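Long-range contacts in phosphosugar isomerase (Escherichia coli O6:H1, PDB 5UQI), which probably interconverts arabinose 5-phosphate, which it binds, and ribulose 5-phosphate, as a sugar isomerase (SIS) protein of the GutQ/KpsF subfamily: residues N16-V21 with S155-V160; L35-L39 with Y119-F123; A66-T70 with L175-T179. Residue numbers count along the deposited sequence, not the author numbering.

Overall arrangement
Interactions 1 and 3 use opposite ends of helix 156-175, its first turn in the former and its last residue in the latter; the helix of interaction 2 packs beside it. Interaction 2 is the buried one: the contact of 35-39, on helix 32-41, with 119-123, in the parallel sheet, is made by apolar side-chain atoms. Interactions 1 and 3 are only partly buried, 3 being the most peripheral, its centre about 18 Å from the chain's centre. Each adds one side-chain hydrogen bond, threonine to glutamate in interaction 1 and lysine to a backbone carbonyl in interaction 3. Interactions 2 and 3, with centres about 17 Å apart, touch where I36 CG2 packs 3.8 Å from L175 CD1.

Interaction 1 (N16-V21 with S155-V160); sequences NELKAV and SCSSTV
Two helices cross here at close quarters, and small side chains make this possible. N16-V21 is a turn and a half within helix 3-25; S155 is the N-cap residue, without a capping side-chain bond, of helix 156-175, whose first turn runs through V160. The segment axes approach to 8.9 Å at a crossing angle of -51°, the N-to-C directions of the two helical segments differing by 51°. In register, E17 CA lies 4.7 Å from C156 CA and V21 CA 5.4 Å from V160 CA.

The bump at the centre is the methyl of A20, directed at the second helix. It settles in the hollow between C156 and V160, one turn apart: A20 CB is 3.6 Å from C156 CB and 3.7 Å from V160 CG2. In return C156 (chi1 m) lays its sulfur against the backbone of the first helix, SG being 3.6 Å from N16 O and 4.0 Å from E17 CA. V21 and V160, both t, meet at 4.1 Å between their CG2 atoms, and V21 CG2 also lies 4.1 Å from T159 CG2.

Along one margin E17 (chi1 m, chi2 t) reaches across: its OE1 accepts a 2.7 Å hydrogen bond from T159 OG1 (chi1 m), while OE2 comes 3.3 Å from S155 CB. N16 ND2 and S155 OG bond instead to the A147 backbone, and S155 OG also to A153 O. The contact joins the N-terminal helix to the edge of the sugar-phosphate site: P154 lines the pocket, and the S155 side chain is about 9 Å from bound arabinose 5-phosphate. Small apolar groups set the close approach, while T159 gives the E17 carboxylate a partner at the partly exposed edge.

Interaction 2 (L35-L39 with Y119-F123); sequences LIKVL and YLISF
V38 points from its helix straight at the sheet, its CG1 lying 3.5 Å from Y119 CE1 and 4.0 Å from I121 CD1. Its segment, L35-L39, is regular helix; Y119-F123 is extended and enters strand 120-124. The axes pass 10.9 Å apart with 141° between their directions, and the closest CA pairs are L35 with I121 (8.2 Å) and V38 with Y119 (8.8 Å).

I121 (m, t) projects toward the helix, and its CD1 is met from three residues: besides V38, L35 CD1 stands at 3.8 Å and L39 CD2 at 3.9 Å. L35 (t, p) also brings CD2 to 4.1 Å from F123 CE1. Y119 (chi1 t) turns its ring against V38 at the start of the strand segment. Such helix-on-sheet packing characterises the layered α/β fold of SIS domains; helix 156-175 adjoins through V168 and L172, which touch L39. Every contact is between apolar carbons, so cohesion comes from shape and solvent exclusion.

Interaction 3 (A66-T70 with L175-T179); sequences ASTGT and LKKFT
Two helix C-terminal ends meet in this peripheral contact: that of helix 52-67 and that of helix 156-175, with the loop linking the latter to helix 180-186. A66 and S67 are still helical. T68 leaves the helix, and G69, with phi/psi of 107/5°, is the C-prime residue of a Schellman motif, in which G69 N bonds to A66 O at 3.2 Å and T70 N to F65 O. In the facing segment K177 has positive phi (64/39°) and forms a second Schellman motif at the end of helix 156-175. T179 then occupies the N-cap position of helix 180-186, its OG1 bonded to D182 N.

The F178 ring (chi1 t, chi2 78°) packs against the turn at T68-G69, and G69 CA and F178 CA are 6.2 Å apart. G69 N and T68 O lie over one face of the ring; T68 O is 3.3 Å from F178 CG and G69 CA 3.4 Å from F178 CE1. S67 O comes 3.6 Å from F178 CZ. Here the contact joins the end of helix 52-67 in the α/β fold to the loop leading into helix 180-186, whose F183 and Y186 also touch F178. Glycine suits position 69 twice over: its backbone angles would jam a CB against the preceding carbonyl, and an ideal CB would sit 2.5 Å from F178 CD1.

Beside the ring, K176 (p, t, m, t) curves its side chain toward the turn, and its NZ donates a hydrogen bond of 2.8 Å to G69 O. T68 O is itself taken by S173 OG, and T68 OG1 bonds to T64 O and F65 O in the last turn of helix 52-67.

Interaction 1 (N16-V21 with S155-V160)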
ATOM      1  N   ASN A  16       4.309  20.242   0.171  1.00 19.59           N
ATOM      2  CA  ASN A  16       4.605  19.374  -0.974  1.00 20.09           C
ATOM      3  C   ASN A  16       3.825  18.058  -0.794  1.00 20.03           C
ATOM      4  O   ASN A  16       3.263  17.511  -1.763  1.00 20.95           O
ATOM      5  CB  ASN A  16       6.108  19.068  -1.081  1.00 21.28           C
ATOM      6  CG  ASN A  16       6.879  20.241  -1.640  1.00 27.93           C
ATOM      7  OD1 ASN A  16       6.258  21.213  -2.090  1.00 30.73           O
ATOM      8  ND2 ASN A  16       8.203  20.160  -1.641  1.00 31.31           N
ATOM      9  N   GLU A  17       3.825  17.529   0.425  1.00 18.46           N
ATOM     10  CA  GLU A  17       3.089  16.246   0.654  1.00 19.37           C
ATOM     11  C   GLU A  17       1.587  16.400   0.509  1.00 18.59           C
ATOM     12  O   GLU A  17       0.890  15.568  -0.098  1.00 19.92           O
ATOM     13  CB  GLU A  17       3.441  15.590   2.031  1.00 18.81           C
ATOM     14  CG  GLU A  17       4.900  15.225   2.109  1.00 21.58           C
ATOM     15  CD  GLU A  17       5.177  14.171   3.149  1.00 24.38           C
ATOM     16  OE1 GLU A  17       4.212  13.592   3.701  1.00 28.01           O
ATOM     17  OE2 GLU A  17       6.371  13.980   3.428  1.00 23.34           O
ATOM     18  N   LEU A  18       1.085  17.537   0.989  1.00 18.54           N
ATOM     19  CA  LEU A  18      -0.315  17.863   0.849  1.00 20.61           C
ATOM     20  C   LEU A  18      -0.687  17.890  -0.646  1.00 21.00           C
ATOM     21  O   LEU A  18      -1.715  17.328  -1.008  1.00 23.41           O
ATOM     22  CB  LEU A  18      -0.572  19.229   1.507  1.00 23.74           C
ATOM     23  CG  LEU A  18      -2.031  19.767   1.509  1.00 32.43           C
ATOM     24  CD1 LEU A  18      -2.852  19.107   2.601  1.00 36.82           C
ATOM     25  CD2 LEU A  18      -2.060  21.278   1.717  1.00 37.71           C
ATOM     26  N   LYS A  19       0.146  18.518  -1.470  1.00 20.55           N
ATOM     27  CA  LYS A  19      -0.150  18.599  -2.918  1.00 24.24           C
ATOM     28  C   LYS A  19      -0.220  17.217  -3.560  1.00 23.80           C
ATOM     29  O   LYS A  19      -1.080  16.954  -4.400  1.00 21.36           O
ATOM     30  CB  LYS A  19       0.868  19.458  -3.644  1.00 25.34           C
ATOM     31  CG  LYS A  19       0.665  20.946  -3.374  1.00 32.27           C
ATOM     32  CD  LYS A  19       1.694  21.737  -4.198  1.00 42.15           C
ATOM     33  CE  LYS A  19       1.354  21.757  -5.698  1.00 49.40           C
ATOM     34  NZ  LYS A  19       2.564  21.826  -6.576  1.00 56.46           N
ATOM     35  N   ALA A  20       0.703  16.357  -3.155  1.00 22.50           N
ATOM     36  CA  ALA A  20       0.744  14.983  -3.724  1.00 20.46           C
ATOM     37  C   ALA A  20      -0.552  14.234  -3.396  1.00 22.95           C
ATOM     38  O   ALA A  20      -1.079  13.497  -4.224  1.00 22.51           O
ATOM     39  CB  ALA A  20       1.986  14.278  -3.179  1.00 20.53           C
ATOM     40  N   VAL A  21      -1.050  14.407  -2.184  1.00 20.54           N
ATOM     41  CA  VAL A  21      -2.326  13.776  -1.789  1.00 21.55           C
ATOM     42  C   VAL A  21      -3.483  14.339  -2.634  1.00 25.00           C
ATOM     43  O   VAL A  21      -4.277  13.585  -3.191  1.00 24.74           O
ATOM     44  CB  VAL A  21      -2.583  13.925  -0.291  1.00 23.98           C
ATOM     45  CG1 VAL A  21      -3.969  13.412   0.109  1.00 26.17           C
ATOM     46  CG2 VAL A  21      -1.474  13.174   0.467  1.00 22.40           C
ATOM     47  N   SER A 155       8.429  10.428   0.602  1.00 26.48           N
ATOM     48  CA  SER A 155       7.838  11.455   1.472  1.00 24.52           C
ATOM     49  C   SER A 155       6.491  11.644   0.830  1.00 25.55           C
ATOM     50  O   SER A 155       5.497  11.079   1.317  1.00 25.86           O
ATOM     51  CB  SER A 155       8.700  12.743   1.446  1.00 27.80           C
ATOM     52  OG  SER A 155       9.089  12.972   0.080  1.00 28.08           O
ATOM     53  N   CYS A 156       6.447  12.317  -0.329  1.00 25.32           N
ATOM     54  CA  CYS A 156       5.176  12.382  -1.044  1.00 25.20           C
ATOM     55  C   CYS A 156       4.675  10.934  -1.330  1.00 25.79           C
ATOM     56  O   CYS A 156       3.489  10.681  -1.133  1.00 25.77           O
ATOM     57  CB  CYS A 156       5.311  13.116  -2.349  1.00 26.05           C
ATOM     58  SG  CYS A 156       5.714  14.852  -2.062  1.00 32.21           S
ATOM     59  N   SER A 157       5.532  10.029  -1.814  1.00 24.67           N
ATOM     60  CA  SER A 157       4.997   8.725  -2.258  1.00 22.40           C
ATOM     61  C   SER A 157       4.527   7.852  -1.068  1.00 20.90           C
ATOM     62  O   SER A 157       3.435   7.260  -1.158  1.00 19.65           O
ATOM     63  CB  SER A 157       5.995   7.942  -3.064  1.00 26.67           C
ATOM     64  OG  SER A 157       7.146   7.774  -2.254  1.00 24.23           O
ATOM     65  N   SER A 158       5.316   7.753   0.002  1.00 21.12           N
ATOM     66  CA  SER A 158       4.933   6.925   1.150  1.00 19.29           C
ATOM     67  C   SER A 158       3.681   7.493   1.799  1.00 19.27           C
ATOM     68  O   SER A 158       2.801   6.723   2.232  1.00 18.71           O
ATOM     69  CB  SER A 158       6.147   6.824   2.132  1.00 22.10           C
ATOM     70  OG  SER A 158       6.721   8.152   2.303  1.00 27.17           O
ATOM     71  N   THR A 159       3.567   8.810   1.868  1.00 17.58           N
ATOM     72  CA  THR A 159       2.379   9.395   2.459  1.00 16.19           C
ATOM     73  C   THR A 159       1.175   9.173   1.567  1.00 17.46           C
ATOM     74  O   THR A 159       0.144   8.855   2.094  1.00 16.70           O
ATOM     75  CB  THR A 159       2.548  10.915   2.738  1.00 20.06           C
ATOM     76  OG1 THR A 159       3.533  11.016   3.795  1.00 23.02           O
ATOM     77  CG2 THR A 159       1.222  11.614   3.167  1.00 21.63           C
ATOM     78  N   VAL A 160       1.310   9.313   0.228  1.00 16.67           N
ATOM     79  CA  VAL A 160       0.139   9.108  -0.611  1.00 18.39           C
ATOM     80  C   VAL A 160      -0.399   7.668  -0.509  1.00 15.48           C
ATOM     81  O   VAL A 160      -1.629   7.424  -0.463  1.00 16.25           O
ATOM     82  CB  VAL A 160       0.492   9.423  -2.083  1.00 21.98           C
ATOM     83  CG1 VAL A 160      -0.673   9.079  -2.951  1.00 26.60           C
ATOM     84  CG2 VAL A 160       0.757  10.927  -2.204  1.00 24.99           C
TER

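Interaction 2 (L35-L39 with Y119-F123)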
ATOM      1  N   LEU A  35     -10.754  -2.850  -7.093  1.00 19.74           N
ATOM      2  CA  LEU A  35      -9.904  -3.176  -5.911  1.00 18.63           C
ATOM      3  C   LEU A  35     -10.785  -3.589  -4.723  1.00 18.31           C
ATOM      4  O   LEU A  35     -10.553  -4.634  -4.058  1.00 18.49           O
ATOM      5  CB  LEU A  35      -8.982  -1.991  -5.606  1.00 17.49           C
ATOM      6  CG  LEU A  35      -8.171  -2.141  -4.288  1.00 19.46           C
ATOM      7  CD1 LEU A  35      -7.194  -3.333  -4.415  1.00 19.88           C
ATOM      8  CD2 LEU A  35      -7.416  -0.864  -4.029  1.00 19.25           C
ATOM      9  N   ILE A  36     -11.824  -2.784  -4.471  1.00 18.45           N
ATOM     10  CA  ILE A  36     -12.734  -3.079  -3.371  1.00 19.23           C
ATOM     11  C   ILE A  36     -13.395  -4.450  -3.546  1.00 18.68           C
ATOM     12  O   ILE A  36     -13.476  -5.235  -2.611  1.00 18.70           O
ATOM     13  CB  ILE A  36     -13.798  -1.950  -3.171  1.00 20.38           C
ATOM     14  CG1 ILE A  36     -13.158  -0.682  -2.605  1.00 22.31           C
ATOM     15  CG2 ILE A  36     -14.950  -2.438  -2.273  1.00 21.64           C
ATOM     16  CD1 ILE A  36     -12.676  -0.788  -1.181  1.00 24.66           C
ATOM     17  N   LYS A  37     -13.922  -4.726  -4.737  1.00 21.16           N
ATOM     18  CA  LYS A  37     -14.548  -6.013  -5.011  1.00 22.01           C
ATOM     19  C   LYS A  37     -13.652  -7.210  -4.829  1.00 21.55           C
ATOM     20  O   LYS A  37     -14.070  -8.181  -4.243  1.00 22.23           O
ATOM     21  CB  LYS A  37     -15.142  -5.987  -6.419  1.00 22.88           C
ATOM     22  CG  LYS A  37     -16.221  -4.924  -6.537  1.00 29.20           C
ATOM     23  CD  LYS A  37     -16.770  -4.847  -7.955  1.00 32.02           C
ATOM     24  CE  LYS A  37     -17.690  -3.652  -8.093  1.00 37.14           C
ATOM     25  NZ  LYS A  37     -18.103  -3.535  -9.518  1.00 42.35           N
ATOM     26  N   VAL A  38     -12.407  -7.128  -5.301  1.00 19.68           N
ATOM     27  CA  VAL A  38     -11.424  -8.226  -5.129  1.00 19.46           C
ATOM     28  C   VAL A  38     -11.181  -8.424  -3.646  1.00 18.77           C
ATOM     29  O   VAL A  38     -11.210  -9.548  -3.163  1.00 19.37           O
ATOM     30  CB  VAL A  38     -10.076  -7.963  -5.805  1.00 20.54           C
ATOM     31  CG1 VAL A  38      -9.035  -9.013  -5.406  1.00 22.27           C
ATOM     32  CG2 VAL A  38     -10.209  -7.920  -7.336  1.00 21.71           C
ATOM     33  N   LEU A  39     -10.936  -7.317  -2.926  1.00 18.90           N
ATOM     34  CA  LEU A  39     -10.730  -7.447  -1.468  1.00 18.76           C
ATOM     35  C   LEU A  39     -11.919  -8.017  -0.697  1.00 19.35           C
ATOM     36  O   LEU A  39     -11.754  -8.817   0.226  1.00 21.72           O
ATOM     37  CB  LEU A  39     -10.168  -6.170  -0.828  1.00 16.15           C
ATOM     38  CG  LEU A  39      -8.811  -5.777  -1.449  1.00 17.87           C
ATOM     39  CD1 LEU A  39      -8.436  -4.358  -0.971  1.00 18.78           C
ATOM     40  CD2 LEU A  39      -7.643  -6.738  -1.069  1.00 18.78           C
ATOM     41  N   TYR A 119      -4.077 -14.435  -6.107  1.00 16.41           N
ATOM     42  CA  TYR A 119      -4.413 -13.206  -6.795  1.00 15.12           C
ATOM     43  C   TYR A 119      -3.495 -12.091  -6.299  1.00 16.68           C
ATOM     44  O   TYR A 119      -3.327 -11.950  -5.063  1.00 17.26           O
ATOM     45  CB  TYR A 119      -5.866 -12.867  -6.461  1.00 17.40           C
ATOM     46  CG  TYR A 119      -6.428 -11.828  -7.378  1.00 17.85           C
ATOM     47  CD1 TYR A 119      -6.243 -10.490  -7.171  1.00 17.31           C
ATOM     48  CD2 TYR A 119      -7.123 -12.201  -8.538  1.00 20.01           C
ATOM     49  CE1 TYR A 119      -6.723  -9.513  -8.030  1.00 19.20           C
ATOM     50  CE2 TYR A 119      -7.594 -11.230  -9.391  1.00 18.39           C
ATOM     51  CZ  TYR A 119      -7.426  -9.896  -9.145  1.00 20.68           C
ATOM     52  OH  TYR A 119      -7.917  -8.906 -10.003  1.00 23.15           O
ATOM     53  N   LEU A 120      -2.832 -11.427  -7.234  1.00 15.55           N
ATOM     54  CA  LEU A 120      -1.793 -10.420  -6.926  1.00 14.29           C
ATOM     55  C   LEU A 120      -2.284  -9.052  -7.302  1.00 16.09           C
ATOM     56  O   LEU A 120      -2.689  -8.800  -8.417  1.00 15.87           O
ATOM     57  CB  LEU A 120      -0.464 -10.713  -7.652  1.00 14.51           C
ATOM     58  CG  LEU A 120       0.074 -12.140  -7.497  1.00 15.96           C
ATOM     59  CD1 LEU A 120       1.366 -12.189  -8.352  1.00 17.23           C
ATOM     60  CD2 LEU A 120       0.292 -12.533  -6.008  1.00 17.43           C
ATOM     61  N   ILE A 121      -2.149  -8.088  -6.366  1.00 13.19           N
ATOM     62  CA  ILE A 121      -2.491  -6.701  -6.589  1.00 14.44           C
ATOM     63  C   ILE A 121      -1.209  -5.903  -6.409  1.00 14.91           C
ATOM     64  O   ILE A 121      -0.453  -6.193  -5.487  1.00 15.53           O
ATOM     65  CB  ILE A 121      -3.510  -6.256  -5.488  1.00 15.09           C
ATOM     66  CG1 ILE A 121      -4.822  -7.047  -5.711  1.00 15.90           C
ATOM     67  CG2 ILE A 121      -3.768  -4.749  -5.540  1.00 15.89           C
ATOM     68  CD1 ILE A 121      -5.744  -6.889  -4.507  1.00 15.78           C
ATOM     69  N   SER A 122      -0.952  -4.924  -7.254  1.00 13.39           N
ATOM     70  CA  SER A 122       0.188  -4.049  -7.061  1.00 14.28           C
ATOM     71  C   SER A 122      -0.256  -2.620  -6.787  1.00 13.62           C
ATOM     72  O   SER A 122      -1.245  -2.153  -7.337  1.00 13.61           O
ATOM     73  CB  SER A 122       1.186  -4.043  -8.237  1.00 14.73           C
ATOM     74  OG  SER A 122       0.474  -3.570  -9.450  1.00 17.94           O
ATOM     75  N   PHE A 123       0.468  -1.922  -5.890  1.00 13.24           N
ATOM     76  CA  PHE A 123       0.327  -0.488  -5.769  1.00 14.09           C
ATOM     77  C   PHE A 123       1.633   0.118  -6.218  1.00 14.35           C
ATOM     78  O   PHE A 123       2.684  -0.042  -5.524  1.00 15.22           O
ATOM     79  CB  PHE A 123       0.160  -0.118  -4.254  1.00 15.82           C
ATOM     80  CG  PHE A 123      -1.198  -0.424  -3.607  1.00 16.03           C
ATOM     81  CD1 PHE A 123      -2.207  -1.179  -4.201  1.00 16.55           C
ATOM     82  CD2 PHE A 123      -1.413  -0.004  -2.258  1.00 19.29           C
ATOM     83  CE1 PHE A 123      -3.414  -1.409  -3.564  1.00 17.52           C
ATOM     84  CE2 PHE A 123      -2.613  -0.285  -1.604  1.00 18.50           C
ATOM     85  CZ  PHE A 123      -3.626  -0.953  -2.250  1.00 20.84           C
TER

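Interaction 3 (A66-T70 with L175-T179)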
ATOM      1  N   ALA A  66      -6.436  -4.919   9.497  1.00 13.18           N
ATOM      2  CA  ALA A  66      -6.840  -5.880  10.519  1.00 13.18           C
ATOM      3  C   ALA A  66      -7.695  -5.238  11.615  1.00 13.25           C
ATOM      4  O   ALA A  66      -8.711  -5.846  12.082  1.00 14.13           O
ATOM      5  CB  ALA A  66      -5.604  -6.493  11.162  1.00 14.16           C
ATOM      6  N   SER A  67      -7.293  -4.059  12.029  1.00 13.23           N
ATOM      7  CA  SER A  67      -7.942  -3.354  13.173  1.00 14.57           C
ATOM      8  C   SER A  67      -9.318  -2.880  12.785  1.00 17.58           C
ATOM      9  O   SER A  67     -10.104  -2.622  13.711  1.00 19.52           O
ATOM     10  CB  SER A  67      -7.100  -2.185  13.631  1.00 17.69           C
ATOM     11  OG  SER A  67      -6.980  -1.230  12.666  1.00 23.47           O
ATOM     12  N   THR A  68      -9.596  -2.813  11.497  1.00 14.40           N
ATOM     13  CA  THR A  68     -10.913  -2.329  11.015  1.00 14.29           C
ATOM     14  C   THR A  68     -11.701  -3.448  10.367  1.00 14.17           C
ATOM     15  O   THR A  68     -12.701  -3.137   9.695  1.00 15.68           O
ATOM     16  CB  THR A  68     -10.760  -1.158  10.075  1.00 15.77           C
ATOM     17  OG1 THR A  68     -10.015  -1.551   8.918  1.00 15.26           O
ATOM     18  CG2 THR A  68     -10.023   0.041  10.733  1.00 19.31           C
ATOM     19  N   GLY A  69     -11.316  -4.707  10.557  1.00 14.06           N
ATOM     20  CA  GLY A  69     -12.144  -5.839  10.179  1.00 15.40           C
ATOM     21  C   GLY A  69     -11.782  -6.671   8.970  1.00 17.65           C
ATOM     22  O   GLY A  69     -12.523  -7.555   8.600  1.00 17.78           O
ATOM     23  N   THR A  70     -10.628  -6.380   8.351  1.00 15.83           N
ATOM     24  CA  THR A  70     -10.165  -7.191   7.220  1.00 14.24           C
ATOM     25  C   THR A  70      -8.840  -7.913   7.644  1.00 15.05           C
ATOM     26  O   THR A  70      -7.814  -7.250   7.625  1.00 15.13           O
ATOM     27  CB  THR A  70      -9.918  -6.265   6.024  1.00 17.03           C
ATOM     28  OG1 THR A  70     -11.157  -5.582   5.696  1.00 18.84           O
ATOM     29  CG2 THR A  70      -9.440  -7.083   4.815  1.00 18.26           C
ATOM     30  N   LEU A 175     -18.335  -0.887   4.491  1.00 23.32           N
ATOM     31  CA  LEU A 175     -19.122  -1.824   3.643  1.00 22.40           C
ATOM     32  C   LEU A 175     -19.475  -3.140   4.327  1.00 23.86           C
ATOM     33  O   LEU A 175     -20.581  -3.658   4.100  1.00 27.26           O
ATOM     34  CB  LEU A 175     -18.424  -2.051   2.292  1.00 23.14           C
ATOM     35  CG  LEU A 175     -18.326  -0.765   1.446  1.00 26.99           C
ATOM     36  CD1 LEU A 175     -17.347  -0.975   0.297  1.00 26.34           C
ATOM     37  CD2 LEU A 175     -19.720  -0.406   0.886  1.00 29.50           C
ATOM     38  N   LYS A 176     -18.623  -3.662   5.224  1.00 21.90           N
ATOM     39  CA  LYS A 176     -18.913  -4.902   5.897  1.00 22.79           C
ATOM     40  C   LYS A 176     -19.627  -4.697   7.236  1.00 23.06           C
ATOM     41  O   LYS A 176     -19.838  -5.689   7.940  1.00 26.17           O
ATOM     42  CB  LYS A 176     -17.628  -5.735   6.066  1.00 24.12           C
ATOM     43  CG  LYS A 176     -16.669  -5.270   7.150  1.00 28.20           C
ATOM     44  CD  LYS A 176     -15.309  -5.937   6.979  1.00 30.59           C
ATOM     45  CE  LYS A 176     -15.382  -7.465   7.078  1.00 38.23           C
ATOM     46  NZ  LYS A 176     -14.183  -8.048   6.383  1.00 36.85           N
ATOM     47  N   LYS A 177     -19.962  -3.440   7.581  1.00 23.19           N
ATOM     48  CA  LYS A 177     -20.695  -3.119   8.823  1.00 25.17           C
ATOM     49  C   LYS A 177     -19.878  -3.480  10.079  1.00 23.25           C
ATOM     50  O   LYS A 177     -20.375  -3.985  11.097  1.00 22.96           O
ATOM     51  CB  LYS A 177     -22.077  -3.861   8.865  1.00 28.08           C
ATOM     52  CG  LYS A 177     -22.932  -3.690   7.620  1.00 35.61           C
ATOM     53  CD  LYS A 177     -23.912  -2.533   7.690  1.00 40.87           C
ATOM     54  CE  LYS A 177     -24.995  -2.624   6.599  1.00 42.49           C
ATOM     55  NZ  LYS A 177     -24.532  -2.191   5.241  1.00 47.59           N
ATOM     56  N   PHE A 178     -18.573  -3.231  10.010  1.00 19.55           N
ATOM     57  CA  PHE A 178     -17.753  -3.381  11.175  1.00 20.42           C
ATOM     58  C   PHE A 178     -18.185  -2.411  12.282  1.00 22.10           C
ATOM     59  O   PHE A 178     -18.436  -1.255  12.016  1.00 23.23           O
ATOM     60  CB  PHE A 178     -16.302  -3.102  10.732  1.00 20.36           C
ATOM     61  CG  PHE A 178     -15.289  -3.418  11.782  1.00 20.74           C
ATOM     62  CD1 PHE A 178     -14.928  -4.758  12.011  1.00 20.67           C
ATOM     63  CD2 PHE A 178     -14.685  -2.398  12.478  1.00 19.65           C
ATOM     64  CE1 PHE A 178     -13.957  -5.075  12.986  1.00 23.98           C
ATOM     65  CE2 PHE A 178     -13.683  -2.724  13.466  1.00 21.47           C
ATOM     66  CZ  PHE A 178     -13.364  -4.029  13.712  1.00 21.13           C
ATOM     67  N   THR A 179     -18.307  -2.919  13.512  1.00 21.33           N
ATOM     68  CA  THR A 179     -18.901  -2.165  14.624  1.00 22.36           C
ATOM     69  C   THR A 179     -17.924  -1.628  15.659  1.00 22.26           C
ATOM     70  O   THR A 179     -16.760  -2.126  15.774  1.00 20.79           O
ATOM     71  CB  THR A 179     -19.869  -3.108  15.371  1.00 21.55           C
ATOM     72  OG1 THR A 179     -19.128  -4.173  15.979  1.00 24.16           O
ATOM     73  CG2 THR A 179     -20.846  -3.745  14.404  1.00 21.06           C
TER